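Local coordinates for protein lipocalin (Argas monolakensis, PDB 3BRN) that binds serotonin inside a lipocalin beta barrel, consistent with a role in capturing biogenic amines for a soft tick, at residues Y28-T33 / Y115-H120. Numbering follows the deposited sequence.
Sequences YLRKTT and YELWVH. With SRO (serotonin), chain C.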
ATOM      1  N   TYR A  28       3.829   2.741  -3.839  1.00 29.43           N
ATOM      2  CA  TYR A  28       3.930   4.004  -3.136  1.00 32.86           C
ATOM      3  C   TYR A  28       2.645   4.210  -2.372  1.00 31.75           C
ATOM      4  O   TYR A  28       1.580   3.923  -2.909  1.00 30.38           O
ATOM      5  CB  TYR A  28       4.037   5.163  -4.117  1.00 28.44           C
ATOM      6  CG  TYR A  28       5.368   5.277  -4.804  1.00 43.12           C
ATOM      7  CD1 TYR A  28       5.554   4.754  -6.071  1.00 40.50           C
ATOM      8  CD2 TYR A  28       6.432   5.938  -4.198  1.00 36.95           C
ATOM      9  CE1 TYR A  28       6.735   4.951  -6.751  1.00 38.01           C
ATOM     10  CE2 TYR A  28       7.648   6.076  -4.851  1.00 48.45           C
ATOM     11  CZ  TYR A  28       7.784   5.582  -6.124  1.00 31.36           C
ATOM     12  OH  TYR A  28       8.961   5.760  -6.819  1.00 50.20           O
ATOM     13  N   LEU A  29       2.733   4.874  -1.219  1.00 32.16           N
ATOM     14  CA  LEU A  29       1.515   5.303  -0.533  1.00 33.74           C
ATOM     15  C   LEU A  29       1.117   6.592  -1.239  1.00 29.68           C
ATOM     16  O   LEU A  29       1.857   7.562  -1.184  1.00 32.83           O
ATOM     17  CB  LEU A  29       1.763   5.562   0.951  1.00 30.63           C
ATOM     18  CG  LEU A  29       0.607   6.212   1.746  1.00 29.66           C
ATOM     19  CD1 LEU A  29      -0.617   5.318   1.641  1.00 24.32           C
ATOM     20  CD2 LEU A  29       1.033   6.295   3.206  1.00 32.29           C
ATOM     21  N   ARG A  30       0.079   6.508  -2.081  1.00 28.66           N
ATOM     22  CA  ARG A  30      -0.328   7.610  -2.946  1.00 31.40           C
ATOM     23  C   ARG A  30      -1.181   8.652  -2.224  1.00 35.45           C
ATOM     24  O   ARG A  30      -0.989   9.857  -2.407  1.00 35.15           O
ATOM     25  CB  ARG A  30      -1.053   7.069  -4.188  1.00 28.26           C
ATOM     26  CG  ARG A  30      -1.598   8.128  -5.155  1.00 30.34           C
ATOM     27  CD  ARG A  30      -0.500   9.056  -5.714  1.00 28.30           C
ATOM     28  NE  ARG A  30      -1.075  10.109  -6.551  1.00 33.59           N
ATOM     29  CZ  ARG A  30      -1.703  11.187  -6.086  1.00 28.35           C
ATOM     30  NH1 ARG A  30      -1.817  11.395  -4.780  1.00 37.30           N
ATOM     31  NH2 ARG A  30      -2.207  12.072  -6.927  1.00 36.48           N
ATOM     32  N   LYS A  31      -2.208   8.195  -1.510  1.00 32.54           N
ATOM     33  CA  LYS A  31      -3.064   9.112  -0.738  1.00 32.27           C
ATOM     34  C   LYS A  31      -3.380   8.459   0.592  1.00 33.52           C
ATOM     35  O   LYS A  31      -3.597   7.257   0.634  1.00 29.57           O
ATOM     36  CB  LYS A  31      -4.391   9.375  -1.467  1.00 34.17           C
ATOM     37  CG  LYS A  31      -4.269   9.912  -2.893  1.00 37.03           C
ATOM     38  CD  LYS A  31      -5.636  10.217  -3.476  1.00 39.24           C
ATOM     39  CE  LYS A  31      -5.535  10.696  -4.923  1.00 44.39           C
ATOM     40  NZ  LYS A  31      -6.814  10.479  -5.646  1.00 45.83           N
ATOM     41  N   THR A  32      -3.607   9.278   1.623  1.00 31.17           N
ATOM     42  CA  THR A  32      -4.033   8.763   2.929  1.00 35.67           C
ATOM     43  C   THR A  32      -4.911   9.791   3.645  1.00 33.93           C
ATOM     44  O   THR A  32      -4.849  10.987   3.341  1.00 32.01           O
ATOM     45  CB  THR A  32      -2.806   8.351   3.814  1.00 31.12           C
ATOM     46  OG1 THR A  32      -3.256   7.891   5.094  1.00 34.29           O
ATOM     47  CG2 THR A  32      -1.843   9.526   4.024  1.00 32.33           C
ATOM     48  N   THR A  33      -5.804   9.318   4.516  1.00 34.97           N
ATOM     49  CA  THR A  33      -6.560  10.220   5.384  1.00 30.51           C
ATOM     50  C   THR A  33      -5.808  10.489   6.687  1.00 36.45           C
ATOM     51  O   THR A  33      -6.322  11.166   7.572  1.00 34.70           O
ATOM     52  CB  THR A  33      -7.979   9.677   5.706  1.00 32.73           C
ATOM     53  OG1 THR A  33      -7.867   8.396   6.341  1.00 30.88           O
ATOM     54  CG2 THR A  33      -8.812   9.541   4.400  1.00 28.54           C
ATOM     55  N   TYR A 115      -7.728   5.593   6.053  1.00 31.28           N
ATOM     56  CA  TYR A 115      -7.780   4.984   4.757  1.00 30.46           C
ATOM     57  C   TYR A 115      -6.601   5.326   3.879  1.00 28.63           C
ATOM     58  O   TYR A 115      -6.091   6.383   3.958  1.00 25.73           O
ATOM     59  CB  TYR A 115      -9.105   5.284   4.055  1.00 30.02           C
ATOM     60  CG  TYR A 115     -10.273   4.838   4.867  1.00 34.23           C
ATOM     61  CD1 TYR A 115     -10.549   3.523   4.996  1.00 32.34           C
ATOM     62  CD2 TYR A 115     -11.038   5.733   5.566  1.00 38.61           C
ATOM     63  CE1 TYR A 115     -11.563   3.104   5.749  1.00 49.34           C
ATOM     64  CE2 TYR A 115     -12.071   5.318   6.335  1.00 40.86           C
ATOM     65  CZ  TYR A 115     -12.330   3.999   6.425  1.00 48.10           C
ATOM     66  OH  TYR A 115     -13.317   3.503   7.167  1.00 46.80           O
ATOM     67  N   GLU A 116      -6.241   4.415   2.996  1.00 30.83           N
ATOM     68  CA  GLU A 116      -4.997   4.527   2.235  1.00 31.02           C
ATOM     69  C   GLU A 116      -5.181   4.042   0.813  1.00 28.92           C
ATOM     70  O   GLU A 116      -5.768   2.982   0.582  1.00 27.72           O
ATOM     71  CB  GLU A 116      -3.905   3.675   2.889  1.00 30.50           C
ATOM     72  CG  GLU A 116      -3.546   4.139   4.305  1.00 34.47           C
ATOM     73  CD  GLU A 116      -2.502   3.252   4.967  1.00 43.31           C
ATOM     74  OE1 GLU A 116      -2.233   2.144   4.440  1.00 40.35           O
ATOM     75  OE2 GLU A 116      -2.026   3.619   6.067  1.00 38.85           O
ATOM     76  N   LEU A 117      -4.561   4.748  -0.118  1.00 28.15           N
ATOM     77  CA  LEU A 117      -4.476   4.265  -1.485  1.00 29.41           C
ATOM     78  C   LEU A 117      -3.008   3.998  -1.784  1.00 30.36           C
ATOM     79  O   LEU A 117      -2.193   4.914  -1.738  1.00 32.15           O
ATOM     80  CB  LEU A 117      -5.022   5.329  -2.444  1.00 29.55           C
ATOM     81  CG  LEU A 117      -4.836   5.079  -3.945  1.00 35.29           C
ATOM     82  CD1 LEU A 117      -5.595   3.846  -4.394  1.00 29.49           C
ATOM     83  CD2 LEU A 117      -5.298   6.309  -4.726  1.00 30.74           C
ATOM     84  N   TRP A 118      -2.692   2.770  -2.132  1.00 29.04           N
ATOM     85  CA  TRP A 118      -1.357   2.391  -2.509  1.00 28.45           C
ATOM     86  C   TRP A 118      -1.320   2.098  -3.985  1.00 30.77           C
ATOM     87  O   TRP A 118      -2.211   1.499  -4.488  1.00 31.89           O
ATOM     88  CB  TRP A 118      -0.894   1.205  -1.703  1.00 28.21           C
ATOM     89  CG  TRP A 118      -0.723   1.396  -0.275  1.00 26.49           C
ATOM     90  CD1 TRP A 118      -1.679   1.415   0.637  1.00 27.25           C
ATOM     91  CD2 TRP A 118       0.492   1.598   0.416  1.00 30.76           C
ATOM     92  NE1 TRP A 118      -1.171   1.605   1.860  1.00 30.20           N
ATOM     93  CE2 TRP A 118       0.180   1.736   1.756  1.00 33.64           C
ATOM     94  CE3 TRP A 118       1.818   1.687   0.035  1.00 35.19           C
ATOM     95  CZ2 TRP A 118       1.142   1.917   2.718  1.00 30.14           C
ATOM     96  CZ3 TRP A 118       2.757   1.883   0.992  1.00 32.61           C
ATOM     97  CH2 TRP A 118       2.429   1.988   2.307  1.00 33.61           C
ATOM     98  N   VAL A 119      -0.305   2.574  -4.687  1.00 34.31           N
ATOM     99  CA  VAL A 119      -0.228   2.371  -6.138  1.00 29.51           C
ATOM    100  C   VAL A 119       1.129   1.813  -6.552  1.00 32.79           C
ATOM    101  O   VAL A 119       2.168   2.253  -6.059  1.00 31.16           O
ATOM    102  CB  VAL A 119      -0.549   3.661  -6.936  1.00 36.54           C
ATOM    103  CG1 VAL A 119      -0.664   3.354  -8.438  1.00 30.61           C
ATOM    104  CG2 VAL A 119      -1.832   4.294  -6.433  1.00 30.86           C
ATOM    105  N   HIS A 120       1.092   0.759  -7.368  1.00 35.11           N
ATOM    106  CA  HIS A 120       2.292   0.097  -7.862  1.00 36.47           C
ATOM    107  C   HIS A 120       3.169   1.056  -8.674  1.00 35.06           C
ATOM    108  O   HIS A 120       2.658   1.902  -9.402  1.00 31.50           O
ATOM    109  CB  HIS A 120       1.893  -1.105  -8.725  1.00 31.88           C
ATOM    110  CG  HIS A 120       3.028  -2.020  -9.049  1.00 35.39           C
ATOM    111  ND1 HIS A 120       3.709  -1.959 -10.244  1.00 36.23           N
ATOM    112  CD2 HIS A 120       3.655  -2.960  -8.304  1.00 39.27           C
ATOM    113  CE1 HIS A 120       4.719  -2.809 -10.215  1.00 35.35           C
ATOM    114  NE2 HIS A 120       4.708  -3.430  -9.050  1.00 40.62           N
TER
HETATM  115  OH  SRO C 158       4.169  -5.599   2.611  1.00 30.72           O
HETATM  116  CZ3 SRO C 158       3.187  -4.665   2.831  1.00 20.96           C
HETATM  117  CH2 SRO C 158       2.965  -4.266   4.147  1.00 22.30           C
HETATM  118  CZ2 SRO C 158       2.066  -3.235   4.428  1.00 29.99           C
HETATM  119  CE2 SRO C 158       1.371  -2.695   3.356  1.00 20.32           C
HETATM  120  NE1 SRO C 158       0.402  -1.753   3.233  1.00 19.00           N
HETATM  121  CD1 SRO C 158       0.092  -1.598   1.924  1.00 18.43           C
HETATM  122  CG  SRO C 158       0.860  -2.491   1.176  1.00 20.61           C
HETATM  123  CD2 SRO C 158       1.645  -3.188   2.091  1.00 25.20           C
HETATM  124  CE3 SRO C 158       2.518  -4.134   1.852  1.00 28.32           C
HETATM  125  CB  SRO C 158       0.799  -2.678  -0.320  1.00 25.24           C
HETATM  126  CA  SRO C 158       0.240  -4.073  -0.664  1.00 24.56           C
HETATM  127  NZ  SRO C 158       0.354  -4.278  -2.111  1.00 24.95           N
HETATM  128  O   HOH W   1      -1.329   6.389   6.071  1.00 33.65           O
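With CG of W118 anti to its carbonyl carbon (chi1 -65°) and CG of L29 anti to its backbone N (chi1 172°), the indole and the leucine meet on the inner side of two antiparallel strands, their side chains crossing at a slant. CB of L29 sits over the six-membered ring of W118, 3.8 Å from its centroid, a CH-pi contact, while L29 CD1 lies above the same face, offset toward the rim, 3.7 Å from W118 CE2. Serotonin takes the opposite face: its CD1 stands over the indole centre, 3.3 Å from W118 CE2, so the ring is a slice of pocket wall held between leucine and ligand. Its rotation is fixed at the edge, where W118 NE1 donates to E116 OE1 at 2.8 Å; OE1 lies in the indole plane, whereas NE1 approaches from above the carboxylate plane. The other oxygen of E116, OE2, accepts from a water that also bonds T32 OG1; E116 OE2 is also hydrogen-bonded to N114 ND2, and T32 OG1 to K34 N.

Between the backbones, Y28 and V119 form a hydrogen-bonded pair through both N-H groups. A classic beta bulge follows: R30 N, at 2.8 Å, and K31 N, at 3.3 Å, both reach L117 O, and the register slips by one residue. CB of R30 is thereby brought against V119 CG2, on the face where L117 also packs beside K31. At the far end Y115 N donates to T33 OG1, a side chain extending the backbone ladder.

Helix 131-140 packs on the Y115, L117 and K31 part of that outer face, with K31 salt-bridged to D133, while W149 and L156 meet Y28; strand 105-109 flanks 115-120, and strands 42-44 and 146-147 pair with 26-32, continuing the lipocalin barrel.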